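Local coordinates for protein 3-keto-5-aminohexanoate cleavage enzyme (Burkholderia xenovorans LB400, PDB 3E49) that binds zinc and probably cleaves beta-keto acids such as 3-keto-5-aminohexanoate, as a TIM-barrel member of the beta-keto acid cleavage enzyme family, at residues N150-I155 / L179-H184; E170-D175 / N253-L258; T199-G202 / G206-P209; H216-A221 / Y229-L234; G247-A252 / E285-E290. All coordinates share one frame; numbering follows the deposited sequence. Where two conformers were deposited one is given.

Interaction 1 (N150-I155 / L179-H184)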
# COMPACT_ATOMS: atom_id res chain seq x y z
N ASN A 150 -21.83 -13.94 -13.53
CA ASN A 150 -22.04 -14.25 -12.14
C ASN A 150 -22.69 -13.00 -11.52
O ASN A 150 -22.01 -12.26 -10.82
CB ASN A 150 -20.67 -14.47 -11.48
CG ASN A 150 -19.98 -15.75 -11.94
OD1 ASN A 150 -20.42 -16.85 -11.60
ND2 ASN A 150 -18.84 -15.62 -12.63
N THR A 151 -23.96 -12.73 -11.83
CA THR A 151 -24.66 -11.54 -11.37
C THR A 151 -24.99 -11.59 -9.87
O THR A 151 -24.87 -12.62 -9.22
CB THR A 151 -26.00 -11.34 -12.14
OG1 THR A 151 -26.87 -12.43 -11.86
CG2 THR A 151 -25.76 -11.21 -13.67
N PHE A 152 -25.40 -10.45 -9.34
CA PHE A 152 -25.84 -10.41 -7.94
C PHE A 152 -26.99 -11.39 -7.65
O PHE A 152 -27.04 -12.01 -6.57
CB PHE A 152 -26.15 -8.96 -7.54
CG PHE A 152 -24.92 -8.10 -7.40
CD1 PHE A 152 -24.04 -8.35 -6.36
CD2 PHE A 152 -24.65 -7.06 -8.30
CE1 PHE A 152 -22.91 -7.61 -6.20
CE2 PHE A 152 -23.50 -6.31 -8.15
CZ PHE A 152 -22.61 -6.60 -7.09
N ALA A 153 -27.88 -11.58 -8.62
CA ALA A 153 -28.96 -12.58 -8.50
C ALA A 153 -28.42 -13.99 -8.53
O ALA A 153 -28.84 -14.84 -7.72
CB ALA A 153 -30.04 -12.38 -9.58
N ASP A 154 -27.51 -14.27 -9.45
CA ASP A 154 -26.87 -15.58 -9.55
C ASP A 154 -26.21 -15.98 -8.23
O ASP A 154 -26.37 -17.09 -7.73
CB ASP A 154 -25.78 -15.57 -10.63
CG ASP A 154 -26.32 -15.44 -12.06
OD1 ASP A 154 -27.51 -15.77 -12.31
OD2 ASP A 154 -25.55 -15.00 -12.94
N ILE A 155 -25.44 -15.05 -7.67
CA ILE A 155 -24.70 -15.34 -6.43
C ILE A 155 -25.67 -15.58 -5.28
O ILE A 155 -25.51 -16.54 -4.56
CB ILE A 155 -23.69 -14.23 -6.08
CG1 ILE A 155 -22.63 -14.11 -7.21
CG2 ILE A 155 -23.07 -14.51 -4.74
CD1 ILE A 155 -21.94 -12.75 -7.24
N LEU A 179 -14.21 -8.83 -3.51
CA LEU A 179 -14.19 -8.79 -2.06
C LEU A 179 -15.30 -7.88 -1.58
O LEU A 179 -15.99 -8.18 -0.62
CB LEU A 179 -12.85 -8.32 -1.53
CG LEU A 179 -11.64 -9.19 -1.86
CD1 LEU A 179 -10.35 -8.42 -1.40
CD2 LEU A 179 -11.77 -10.60 -1.23
N TYR A 180 -15.46 -6.75 -2.24
CA TYR A 180 -16.57 -5.86 -1.92
C TYR A 180 -17.93 -6.51 -2.22
O TYR A 180 -18.91 -6.33 -1.47
CB TYR A 180 -16.41 -4.56 -2.64
CG TYR A 180 -15.48 -3.59 -1.95
CD1 TYR A 180 -15.90 -2.88 -0.81
CD2 TYR A 180 -14.21 -3.30 -2.49
CE1 TYR A 180 -15.06 -1.95 -0.20
CE2 TYR A 180 -13.39 -2.37 -1.88
CZ TYR A 180 -13.82 -1.68 -0.76
OH TYR A 180 -12.99 -0.76 -0.18
N ASN A 181 -18.00 -7.30 -3.29
CA ASN A 181 -19.27 -7.96 -3.62
C ASN A 181 -19.56 -8.98 -2.50
O ASN A 181 -20.69 -9.05 -2.04
CB ASN A 181 -19.23 -8.66 -4.97
CG ASN A 181 -19.16 -7.72 -6.12
OD1 ASN A 181 -19.41 -6.55 -6.00
ND2 ASN A 181 -18.87 -8.27 -7.29
N LEU A 182 -18.54 -9.70 -2.02
CA LEU A 182 -18.75 -10.65 -0.92
C LEU A 182 -19.20 -9.91 0.32
O LEU A 182 -20.09 -10.39 1.02
CB LEU A 182 -17.49 -11.47 -0.62
CG LEU A 182 -17.48 -12.51 0.50
CD1 LEU A 182 -18.56 -13.55 0.33
CD2 LEU A 182 -16.08 -13.15 0.58
N ALA A 183 -18.59 -8.76 0.60
CA ALA A 183 -18.97 -7.95 1.79
C ALA A 183 -20.47 -7.58 1.75
O ALA A 183 -21.14 -7.57 2.76
CB ALA A 183 -18.10 -6.69 1.93
N HIS A 184 -20.98 -7.32 0.56
CA HIS A 184 -22.38 -7.00 0.33
C HIS A 184 -23.24 -8.14 0.84
O HIS A 184 -24.19 -7.91 1.58
CB HIS A 184 -22.62 -6.76 -1.15
CG HIS A 184 -24.06 -6.59 -1.54
ND1 HIS A 184 -24.79 -5.48 -1.20
CD2 HIS A 184 -24.86 -7.34 -2.32
CE1 HIS A 184 -26.00 -5.57 -1.73
NE2 HIS A 184 -26.07 -6.70 -2.42

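Interaction 2 (E170-D175 / N253-L258)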
# COMPACT_ATOMS: atom_id res chain seq x y z
N GLU A 170 -15.84 -21.81 -1.46
CA GLU A 170 -14.52 -21.30 -1.76
C GLU A 170 -14.89 -20.09 -2.63
O GLU A 170 -15.26 -20.26 -3.80
CB GLU A 170 -13.67 -22.32 -2.55
CG GLU A 170 -12.29 -21.80 -3.00
CD GLU A 170 -11.61 -22.67 -4.05
OE1 GLU A 170 -12.27 -23.51 -4.68
OE2 GLU A 170 -10.39 -22.48 -4.29
N PHE A 171 -14.85 -18.88 -2.05
CA PHE A 171 -15.17 -17.66 -2.75
C PHE A 171 -13.96 -17.26 -3.60
O PHE A 171 -12.91 -16.90 -3.07
CB PHE A 171 -15.56 -16.54 -1.78
CG PHE A 171 -16.73 -16.89 -0.87
CD1 PHE A 171 -18.04 -16.75 -1.34
CD2 PHE A 171 -16.52 -17.26 0.44
CE1 PHE A 171 -19.12 -17.06 -0.53
CE2 PHE A 171 -17.60 -17.62 1.26
CZ PHE A 171 -18.90 -17.48 0.77
N GLU A 172 -14.12 -17.35 -4.92
CA GLU A 172 -13.06 -17.06 -5.85
C GLU A 172 -13.17 -15.60 -6.19
O GLU A 172 -14.11 -15.19 -6.86
CB GLU A 172 -13.20 -17.91 -7.09
CG GLU A 172 -12.94 -19.35 -6.82
CD GLU A 172 -13.18 -20.22 -8.05
OE1 GLU A 172 -14.13 -19.92 -8.84
OE2 GLU A 172 -12.41 -21.21 -8.19
N CYS A 173 -12.24 -14.83 -5.67
CA CYS A 173 -12.24 -13.38 -5.85
C CYS A 173 -11.08 -12.98 -6.76
O CYS A 173 -9.91 -13.08 -6.38
CB CYS A 173 -12.15 -12.69 -4.49
SG CYS A 173 -13.55 -13.17 -3.36
N TYR A 174 -11.40 -12.57 -7.95
CA TYR A 174 -10.39 -12.19 -8.95
C TYR A 174 -9.97 -10.74 -8.97
O TYR A 174 -9.11 -10.35 -9.79
CB TYR A 174 -10.92 -12.53 -10.35
CG TYR A 174 -11.19 -13.99 -10.57
CD1 TYR A 174 -12.32 -14.61 -10.03
CD2 TYR A 174 -10.34 -14.75 -11.35
CE1 TYR A 174 -12.58 -15.96 -10.26
CE2 TYR A 174 -10.59 -16.09 -11.60
CZ TYR A 174 -11.72 -16.69 -11.04
OH TYR A 174 -11.92 -18.01 -11.31
N ASP A 175 -10.56 -9.92 -8.11
CA ASP A 175 -10.22 -8.51 -8.05
C ASP A 175 -10.83 -7.89 -6.80
O ASP A 175 -11.62 -8.54 -6.12
CB ASP A 175 -10.69 -7.78 -9.28
CG ASP A 175 -9.84 -6.53 -9.58
OD1 ASP A 175 -8.98 -6.12 -8.74
OD2 ASP A 175 -10.01 -5.97 -10.65
N ASN A 253 -3.18 -19.49 3.39
CA ASN A 253 -3.29 -20.84 2.88
C ASN A 253 -2.99 -20.80 1.41
O ASN A 253 -2.89 -19.72 0.84
CB ASN A 253 -4.66 -21.36 3.22
CG ASN A 253 -4.87 -21.35 4.70
OD1 ASN A 253 -4.23 -22.12 5.43
ND2 ASN A 253 -5.70 -20.43 5.18
N VAL A 254 -2.80 -21.96 0.79
CA VAL A 254 -2.30 -21.96 -0.60
C VAL A 254 -3.08 -22.87 -1.57
O VAL A 254 -3.58 -23.91 -1.18
CB VAL A 254 -0.83 -22.41 -0.59
CG1 VAL A 254 0.02 -21.43 0.26
CG2 VAL A 254 -0.67 -23.87 -0.04
N ARG A 255 -3.10 -22.51 -2.84
CA ARG A 255 -3.76 -23.31 -3.86
C ARG A 255 -2.80 -23.59 -4.97
O ARG A 255 -2.14 -22.67 -5.46
CB ARG A 255 -5.02 -22.67 -4.41
CG ARG A 255 -5.64 -23.40 -5.56
CD ARG A 255 -7.01 -22.94 -5.84
NE ARG A 255 -7.41 -23.30 -7.19
CZ ARG A 255 -8.60 -23.10 -7.72
NH1 ARG A 255 -9.60 -22.63 -7.00
NH2 ARG A 255 -8.79 -23.40 -8.98
N VAL A 256 -2.69 -24.87 -5.31
CA VAL A 256 -1.87 -25.32 -6.43
C VAL A 256 -2.75 -26.18 -7.36
O VAL A 256 -3.95 -26.33 -7.13
CB VAL A 256 -0.57 -26.03 -5.97
CG1 VAL A 256 0.30 -25.07 -5.13
CG2 VAL A 256 -0.86 -27.31 -5.17
N GLY A 257 -2.16 -26.74 -8.41
CA GLY A 257 -2.88 -27.61 -9.34
C GLY A 257 -2.75 -27.31 -10.81
O GLY A 257 -2.58 -26.17 -11.19
N LEU A 258 -2.90 -28.36 -11.62
CA LEU A 258 -2.82 -28.26 -13.09
C LEU A 258 -3.96 -27.47 -13.71
O LEU A 258 -3.85 -26.96 -14.85
CB LEU A 258 -2.66 -29.67 -13.73
CG LEU A 258 -1.26 -30.32 -13.83
CD1 LEU A 258 -0.40 -30.15 -12.64
CD2 LEU A 258 -1.41 -31.83 -14.18

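Interaction 3 (T199-G202 / G206-P209)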
# COMPACT_ATOMS: atom_id res chain seq x y z
N THR A 199 -8.14 -15.75 -3.29
CA THR A 199 -7.77 -14.58 -4.13
C THR A 199 -6.97 -15.10 -5.29
O THR A 199 -5.95 -15.77 -5.10
CB THR A 199 -6.99 -13.50 -3.35
OG1 THR A 199 -5.82 -14.05 -2.76
CG2 THR A 199 -7.89 -12.81 -2.28
N VAL A 200 -7.48 -14.79 -6.50
CA VAL A 200 -6.97 -15.31 -7.79
C VAL A 200 -6.25 -14.25 -8.59
O VAL A 200 -6.87 -13.25 -8.97
CB VAL A 200 -8.15 -15.82 -8.69
CG1 VAL A 200 -7.64 -16.44 -9.99
CG2 VAL A 200 -8.97 -16.91 -7.89
N PHE A 201 -4.96 -14.49 -8.84
CA PHE A 201 -4.11 -13.49 -9.55
C PHE A 201 -3.60 -13.98 -10.85
O PHE A 201 -3.26 -15.14 -11.00
CB PHE A 201 -2.85 -13.18 -8.71
CG PHE A 201 -3.17 -12.76 -7.30
CD1 PHE A 201 -3.44 -11.45 -7.00
CD2 PHE A 201 -3.24 -13.70 -6.28
CE1 PHE A 201 -3.78 -11.07 -5.71
CE2 PHE A 201 -3.57 -13.33 -4.96
CZ PHE A 201 -3.86 -12.00 -4.69
N GLY A 202 -3.47 -13.06 -11.81
CA GLY A 202 -2.80 -13.37 -13.04
C GLY A 202 -3.58 -13.76 -14.25
O GLY A 202 -2.99 -14.16 -15.22
N GLY A 206 -8.95 -10.47 -14.83
CA GLY A 206 -8.89 -10.33 -13.37
C GLY A 206 -7.70 -9.46 -12.97
O GLY A 206 -7.06 -8.79 -13.82
N ILE A 207 -7.42 -9.41 -11.67
CA ILE A 207 -6.26 -8.64 -11.17
C ILE A 207 -4.96 -9.34 -11.57
O ILE A 207 -4.94 -10.57 -11.79
CB ILE A 207 -6.34 -8.49 -9.63
CG1 ILE A 207 -5.43 -7.36 -9.16
CG2 ILE A 207 -5.95 -9.77 -8.99
CD1 ILE A 207 -5.61 -7.07 -7.68
N GLY A 208 -3.88 -8.57 -11.78
CA GLY A 208 -2.62 -9.16 -12.15
C GLY A 208 -1.90 -9.84 -11.00
O GLY A 208 -2.41 -9.93 -9.88
N PRO A 209 -0.66 -10.28 -11.26
CA PRO A 209 0.12 -11.02 -10.32
C PRO A 209 1.19 -10.27 -9.55
O PRO A 209 2.17 -10.88 -9.10
CB PRO A 209 0.76 -12.05 -11.24
CG PRO A 209 1.11 -11.19 -12.48
CD PRO A 209 0.07 -10.09 -12.52
O HOH W 1 -6.78 -12.72 -11.89

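Interaction 4 (H216-A221 / Y229-L234)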
# COMPACT_ATOMS: atom_id res chain seq x y z
N HIS A 216 -2.74 -5.67 -1.65
CA HIS A 216 -4.02 -4.96 -1.60
C HIS A 216 -5.23 -5.88 -1.39
O HIS A 216 -6.16 -5.53 -0.66
CB HIS A 216 -4.22 -4.08 -2.79
CG HIS A 216 -5.36 -3.14 -2.66
ND1 HIS A 216 -5.38 -2.12 -1.74
CD2 HIS A 216 -6.54 -3.08 -3.33
CE1 HIS A 216 -6.50 -1.44 -1.87
NE2 HIS A 216 -7.21 -1.97 -2.84
N MSE A 217 -5.20 -7.05 -1.98
CA MSE A 217 -6.27 -7.96 -1.75
C MSE A 217 -6.32 -8.34 -0.26
O MSE A 217 -7.40 -8.36 0.31
CB MSE A 217 -6.08 -9.20 -2.63
CG MSE A 217 -6.29 -8.97 -4.15
SE MSE A 217 -7.99 -8.34 -4.66
CE MSE A 217 -9.05 -9.97 -4.20
N ARG A 218 -5.16 -8.57 0.37
CA ARG A 218 -5.18 -8.89 1.81
C ARG A 218 -5.67 -7.73 2.66
O ARG A 218 -6.42 -7.89 3.60
CB ARG A 218 -3.79 -9.26 2.30
CG ARG A 218 -3.87 -9.72 3.75
CD ARG A 218 -2.55 -9.63 4.44
NE ARG A 218 -2.78 -10.03 5.81
CZ ARG A 218 -1.85 -10.32 6.70
NH1 ARG A 218 -0.57 -10.28 6.39
NH2 ARG A 218 -2.22 -10.69 7.92
N ARG A 219 -5.18 -6.53 2.37
CA ARG A 219 -5.56 -5.35 3.13
C ARG A 219 -7.07 -5.12 3.04
O ARG A 219 -7.72 -4.77 4.05
CB ARG A 219 -4.79 -4.18 2.41
CG ARG A 219 -4.88 -2.83 2.83
CD ARG A 219 -4.20 -2.02 1.71
NE ARG A 219 -2.78 -2.33 1.60
CZ ARG A 219 -2.09 -2.27 0.46
NH1 ARG A 219 -2.69 -2.01 -0.68
NH2 ARG A 219 -0.80 -2.58 0.45
N THR A 220 -7.65 -5.38 1.86
CA THR A 220 -9.06 -5.13 1.61
C THR A 220 -9.84 -6.13 2.43
O THR A 220 -10.76 -5.74 3.13
CB THR A 220 -9.41 -5.32 0.22
OG1 THR A 220 -8.65 -4.31 -0.53
CG2 THR A 220 -10.90 -5.08 -0.07
N ALA A 221 -9.45 -7.36 2.23
CA ALA A 221 -10.13 -8.49 2.98
C ALA A 221 -9.99 -8.27 4.46
O ALA A 221 -10.99 -8.45 5.22
CB ALA A 221 -9.55 -9.79 2.54
N TYR A 229 -12.46 -14.38 8.05
CA TYR A 229 -12.18 -15.01 6.78
C TYR A 229 -10.90 -15.81 6.86
O TYR A 229 -10.05 -15.56 7.74
CB TYR A 229 -12.14 -13.98 5.65
CG TYR A 229 -10.83 -13.25 5.43
CD1 TYR A 229 -10.42 -12.26 6.30
CD2 TYR A 229 -10.04 -13.54 4.33
CE1 TYR A 229 -9.22 -11.59 6.10
CE2 TYR A 229 -8.86 -12.87 4.11
CZ TYR A 229 -8.46 -11.90 5.00
OH TYR A 229 -7.28 -11.24 4.77
N VAL A 230 -10.82 -16.83 6.01
CA VAL A 230 -9.65 -17.69 5.86
C VAL A 230 -9.14 -17.42 4.44
O VAL A 230 -9.86 -17.58 3.46
CB VAL A 230 -10.01 -19.13 6.04
CG1 VAL A 230 -8.77 -20.04 5.84
CG2 VAL A 230 -10.60 -19.30 7.46
N TRP A 231 -7.88 -17.03 4.35
CA TRP A 231 -7.31 -16.59 3.08
C TRP A 231 -6.52 -17.64 2.35
O TRP A 231 -5.66 -18.31 2.95
CB TRP A 231 -6.43 -15.41 3.41
CG TRP A 231 -5.82 -14.74 2.22
CD1 TRP A 231 -6.36 -14.64 0.97
CD2 TRP A 231 -4.61 -13.99 2.20
NE1 TRP A 231 -5.52 -13.89 0.16
CE2 TRP A 231 -4.44 -13.49 0.90
CE3 TRP A 231 -3.63 -13.69 3.16
CZ2 TRP A 231 -3.34 -12.71 0.53
CZ3 TRP A 231 -2.51 -12.94 2.78
CH2 TRP A 231 -2.39 -12.46 1.48
N SER A 232 -6.77 -17.78 1.04
CA SER A 232 -5.97 -18.68 0.24
C SER A 232 -5.57 -17.91 -1.00
O SER A 232 -6.28 -17.07 -1.50
CB SER A 232 -6.71 -19.94 -0.16
OG SER A 232 -5.85 -20.87 -0.77
N ILE A 233 -4.41 -18.27 -1.48
CA ILE A 233 -3.82 -17.63 -2.65
C ILE A 233 -3.78 -18.58 -3.83
O ILE A 233 -3.32 -19.73 -3.70
CB ILE A 233 -2.39 -17.22 -2.30
CG1 ILE A 233 -2.37 -16.00 -1.32
CG2 ILE A 233 -1.69 -16.78 -3.58
CD1 ILE A 233 -2.60 -16.31 0.13
N LEU A 234 -4.21 -18.07 -5.01
CA LEU A 234 -4.13 -18.79 -6.25
C LEU A 234 -3.41 -17.88 -7.25
O LEU A 234 -3.95 -16.87 -7.63
CB LEU A 234 -5.52 -19.07 -6.81
CG LEU A 234 -5.68 -20.06 -7.97
CD1 LEU A 234 -7.17 -20.09 -8.40
CD2 LEU A 234 -4.80 -19.74 -9.17

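Interaction 5 (G247-A252 / E285-E290)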
# COMPACT_ATOMS: atom_id res chain seq x y z
N GLY A 247 1.96 -15.47 0.36
CA GLY A 247 0.84 -15.67 1.24
C GLY A 247 1.19 -16.58 2.39
O GLY A 247 0.89 -16.24 3.56
N ALA A 248 1.91 -17.68 2.11
CA ALA A 248 2.20 -18.70 3.16
C ALA A 248 3.07 -18.10 4.28
O ALA A 248 2.86 -18.35 5.49
CB ALA A 248 2.90 -19.93 2.54
N ALA A 249 3.98 -17.22 3.86
CA ALA A 249 4.90 -16.52 4.76
C ALA A 249 4.22 -15.57 5.68
O ALA A 249 4.83 -15.15 6.65
CB ALA A 249 6.00 -15.77 3.92
N GLN A 250 2.96 -15.21 5.43
CA GLN A 250 2.29 -14.27 6.25
C GLN A 250 1.00 -14.82 6.79
O GLN A 250 0.08 -14.08 7.08
CB GLN A 250 2.08 -12.93 5.54
CG GLN A 250 1.19 -12.99 4.33
CD GLN A 250 1.23 -11.69 3.56
OE1 GLN A 250 0.51 -10.73 3.88
NE2 GLN A 250 2.04 -11.66 2.52
N GLY A 251 0.96 -16.14 6.88
CA GLY A 251 -0.17 -16.82 7.53
C GLY A 251 -1.29 -17.30 6.62
O GLY A 251 -2.28 -17.84 7.10
N ALA A 252 -1.16 -17.10 5.31
CA ALA A 252 -2.22 -17.53 4.41
C ALA A 252 -2.13 -19.03 4.05
O ALA A 252 -1.13 -19.72 4.33
CB ALA A 252 -2.18 -16.74 3.13
N GLU A 285 7.77 -25.92 4.54
CA GLU A 285 8.78 -26.47 5.45
C GLU A 285 9.90 -25.47 5.80
O GLU A 285 10.31 -25.36 6.94
CB GLU A 285 9.38 -27.76 4.84
CG GLU A 285 10.50 -28.46 5.69
CD GLU A 285 10.07 -28.73 7.14
OE1 GLU A 285 8.86 -28.96 7.38
OE2 GLU A 285 10.97 -28.72 8.05
N GLY A 286 10.44 -24.79 4.78
CA GLY A 286 11.45 -23.71 4.98
C GLY A 286 10.95 -22.67 5.97
O GLY A 286 11.70 -22.20 6.83
N LEU A 287 9.66 -22.35 5.87
CA LEU A 287 9.01 -21.42 6.77
C LEU A 287 8.71 -22.02 8.15
O LEU A 287 8.16 -21.33 8.98
CB LEU A 287 7.70 -20.91 6.16
CG LEU A 287 7.86 -19.94 4.97
CD1 LEU A 287 6.52 -19.90 4.20
CD2 LEU A 287 8.27 -18.58 5.49
N SER A 288 9.07 -23.29 8.36
CA SER A 288 8.82 -23.99 9.63
C SER A 288 7.34 -24.08 9.95
O SER A 288 6.95 -24.02 11.11
CB SER A 288 9.56 -23.33 10.81
OG SER A 288 10.95 -23.46 10.67
N LEU A 289 6.51 -24.23 8.91
CA LEU A 289 5.09 -24.38 9.08
C LEU A 289 4.70 -25.83 8.79
O LEU A 289 5.47 -26.59 8.18
CB LEU A 289 4.33 -23.47 8.11
CG LEU A 289 4.49 -21.96 8.31
CD1 LEU A 289 4.04 -21.22 7.05
CD2 LEU A 289 3.73 -21.52 9.55
N GLU A 290 3.50 -26.20 9.26
CA GLU A 290 2.97 -27.52 9.08
C GLU A 290 1.79 -27.46 8.16
O GLU A 290 1.06 -26.47 8.14
CB GLU A 290 2.52 -28.06 10.43
CG GLU A 290 3.68 -28.33 11.37
CD GLU A 290 3.25 -28.79 12.75
OE1 GLU A 290 2.38 -28.14 13.38
OE2 GLU A 290 3.83 -29.80 13.21

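Interaction 1 (N150-I155 / L179-H184)
Phe152 and Asn181 meet where the first turn of helix 152-163 lies beside helix 176-187. The main contact is aromatic against amide. Asn181 OD1 comes to the edge of the Phe152 ring, close to its plane, and lies 3.4 Å from Phe152 CZ. The two side chains cross at about a right angle, with the amide plane turned 74° from the ring. The far end of the amide is held by another bond: Asn181 ND2 donates to the backbone oxygen of Met114. That bond helps fix which way the amide is turned and leaves OD1 facing the ring C-H groups.

The second contact is between rings. Phe152 CD1 lies 4.2 Å from His184 CD2, one helical turn beyond Asn181. The ring centroids are 5.7 Å apart and the planes are 71° apart, an oblique pairing. Phe185, on the same helix as His184, also packs on Phe152. The His184 ring also meets Tyr122 of a neighbouring subunit.

The start of helix 152-163 is closed by bonds within 150-155. Thr151 and Asp154 form a capping box there. Asp154 N donates to Thr151 OG1 at 3.1 Å, and Thr151 N donates to Asp154 OD2 at 3.0 Å, from above the carboxylate plane. Lys149 makes a salt bridge to the same OD2, and Asp145 of the neighbouring subunit bonds Thr151 OG1.

No hydrogen bond crosses between the two segments. Their contact rests on van der Waals packing and probably a weak electrostatic attraction between the amide oxygen and the positive rim of the ring.

Interaction 2 (E170-D175 / N253-L258)
Arg255 NH1 sits between two carboxylates, those of Glu170 and Glu172. The bond to Glu170 OE2 is the shorter, at 2.8 Å with an N-H...O angle of 142°. It meets that oxygen on the syn side but 33° out of the carboxylate plane. The bond to Glu172 OE2 is weak, at 3.4 Å. Both oxygens lie at the edge of the guanidinium group, and both glutamates cross the arginine chain at about a right angle. Together the three residues form a salt-bridge network.

Arg255 gets there by an almost fully extended chain. Its CG lies anti to the backbone N (chi1 174°), and the chain stays stretched as far as NE. This length is needed because the strands are not neighbours in the sheet: the CA atoms of Glu170 and Arg255 are 11.1 Å apart. Strands 168-173 and 253-256 both belong to the TIM barrel, and the network spans its interior.

The next shell includes the metal site. His50 binds the zinc ion with His52 and Glu259. Glu170 OE1 accepts from His50 ND1 and so probably helps orient this zinc ligand. Asn84 also donates to Glu170 OE1, while Gln198 donates to OE2. The other guanidinium nitrogens of Arg255 have their own partners: NE forms a salt bridge to Asp260, and NH2 makes a long, weak ion pair with Glu259.

Interaction 3 (T199-G202 / G206-P209)
The ring of Phe201 has the carbonyl oxygen of Gly208 at its edge, in the ring plane, with Gly208 O 3.4 Å from Phe201 CD1. The methyl Ile207 CG2 approaches the same ring atom obliquely, at 3.6 Å from Phe201 CD1. The Phe201 and Ile207 side chains lie side by side and point the same way. Ile207 CG1 is anti to its backbone N (chi1 -162°), which leaves CG2 to make the contact. This methyl also touches Val200 O, at 3.6 Å. Pro209 CA lies 4.0 Å from Phe201 CB.

The segments belong to the end of strand 195-201 and the loop that leads to helix 211-225, the start of a beta-alpha-beta unit of the TIM barrel. Where the chain leaves the strand, Gly202 N donates to Ile207 O at 2.9 Å, in the carbonyl plane. The bond closes the loop just after the strand. Gly202 has a positive phi of 97°, a conformation that suits glycine because a CB would press on the carbonyl oxygen before it.

A water reinforces the closure. It donates to Val200 O and to Ile207 O, at 2.8 Å from Ile207 O, so this carbonyl receives both the Gly202 amide and the water. Further out, Leu214 and Met217 of helix 211-225 and Leu243 of helix 240-248 pack on Phe201. Ile207 also reaches Thr176 of a neighbouring subunit.

Interaction 4 (H216-A221 / Y229-L234)
Arg218 lays its aliphatic chain across the indole of Trp231. Its CB stands over the six-membered ring, 4.0 Å from the ring centroid and 27° off the normal, in a CH-pi contact. CG and CD continue along the ring rim, with Arg218 CG 3.6 Å from Trp231 CZ3. The two side chains cross at about a right angle. Arg218 CG lies anti to the backbone N, and the chain stays extended to NE, which carries the guanidinium past the ring. The guanidinium plane is 31° from the indole plane and approaches obliquely. Its polar ends are held by other residues: NE by a salt bridge to Asp222 and NH1 by Gln250 OE1.

Helix 211-225 here packs on strand 229-235, the strand that follows it in the beta-alpha-beta unit of the TIM barrel. The short segments run nearly antiparallel, at 170°, with their axes 10.7 Å apart.

One turn along the helix, Ala221 CB sits over one face of the Tyr229 ring, 3.4 Å from Tyr229 CZ. Tyr229 CG lies between its backbone N and carbonyl carbon, which turns the ring toward the helix. Its hydroxyl bonds Asp222 OD1 and passes 3.7 Å from Arg218 O. Asp222 therefore ties both Arg218 and Tyr229.

Trp231 is fixed from the far end, where NE1 hydrogen-bonds Thr199 OG1. Ile233 CD1 covers the centre of one indole face. Arg218, Tyr229 and Trp231 help line a pocket that holds a 2-ethoxyethanol molecule, probably taken up from the crystallisation liquor.

Interaction 5 (G247-A252 / E285-E290)
Leu287 reaches across to Ala248 and Ala249. Its CB starts out toward the opposite segment, and CG lies anti to the carbonyl carbon (chi1 -72°), beside the backbone N. From CG the two methyls part. CD1 settles against the backbone where Ala248 joins Ala249. It is 3.7 Å from Ala249 N, and 4.0 Å from Ala248 CB. CD2 packs on Ala249 as well, 3.9 Å from Ala249 CB. The small alanine side chains probably let the leucine tip come close to the main chain.

Leu289 adds a second point. Its CD1 meets Ala248 O at 3.5 Å.

Both segments lie at helix ends. Helix 240-248 is closed by a Schellman motif, with Gly251 at C-prime. Ala252 N bonds Gly247 O at 2.8 Å, and Gly251 N bonds Ala248 O. A type I turn runs from Ala248 to Gly251. Helix 273-286 also ends in a Schellman motif, and Ser288 is the residue with positive phi. The contact thus joins the C-terminal ends of two helices on the outside of the TIM barrel. A neighbouring subunit adds Pro242 against Ala249 and Ser245 against Leu287.

No hydrogen bond crosses between the segments. Each terminus is tied off by its own backbone bonds. Between these segments leucine methyls meet alanine methyls and backbone atoms, a contact that probably rests on dispersion and close fit rather than on charge.

How the interactions relate
All five contacts belong to one TIM barrel. Interaction 2 lies closest to the middle, its centre about 5 Å from that of the chain. Interactions 3 and 4 each have centres about 10 Å from it, and strands 168-173, 195-201, 229-235 and 253-256 run as successive neighbours in the sheet. Along the chain interactions 3 and 4 are nested in the loop closed by interaction 2, while interactions 1 and 5 cross it. Interactions 1 and 5 pack outer segments about 30 Å apart, centre to centre. Leu179 links interaction 1 to interaction 4, and Arg218 with Gln250 links interaction 4 to interaction 5. Shared strands and packing thus probably couple the zinc surroundings to helices that meet other subunits.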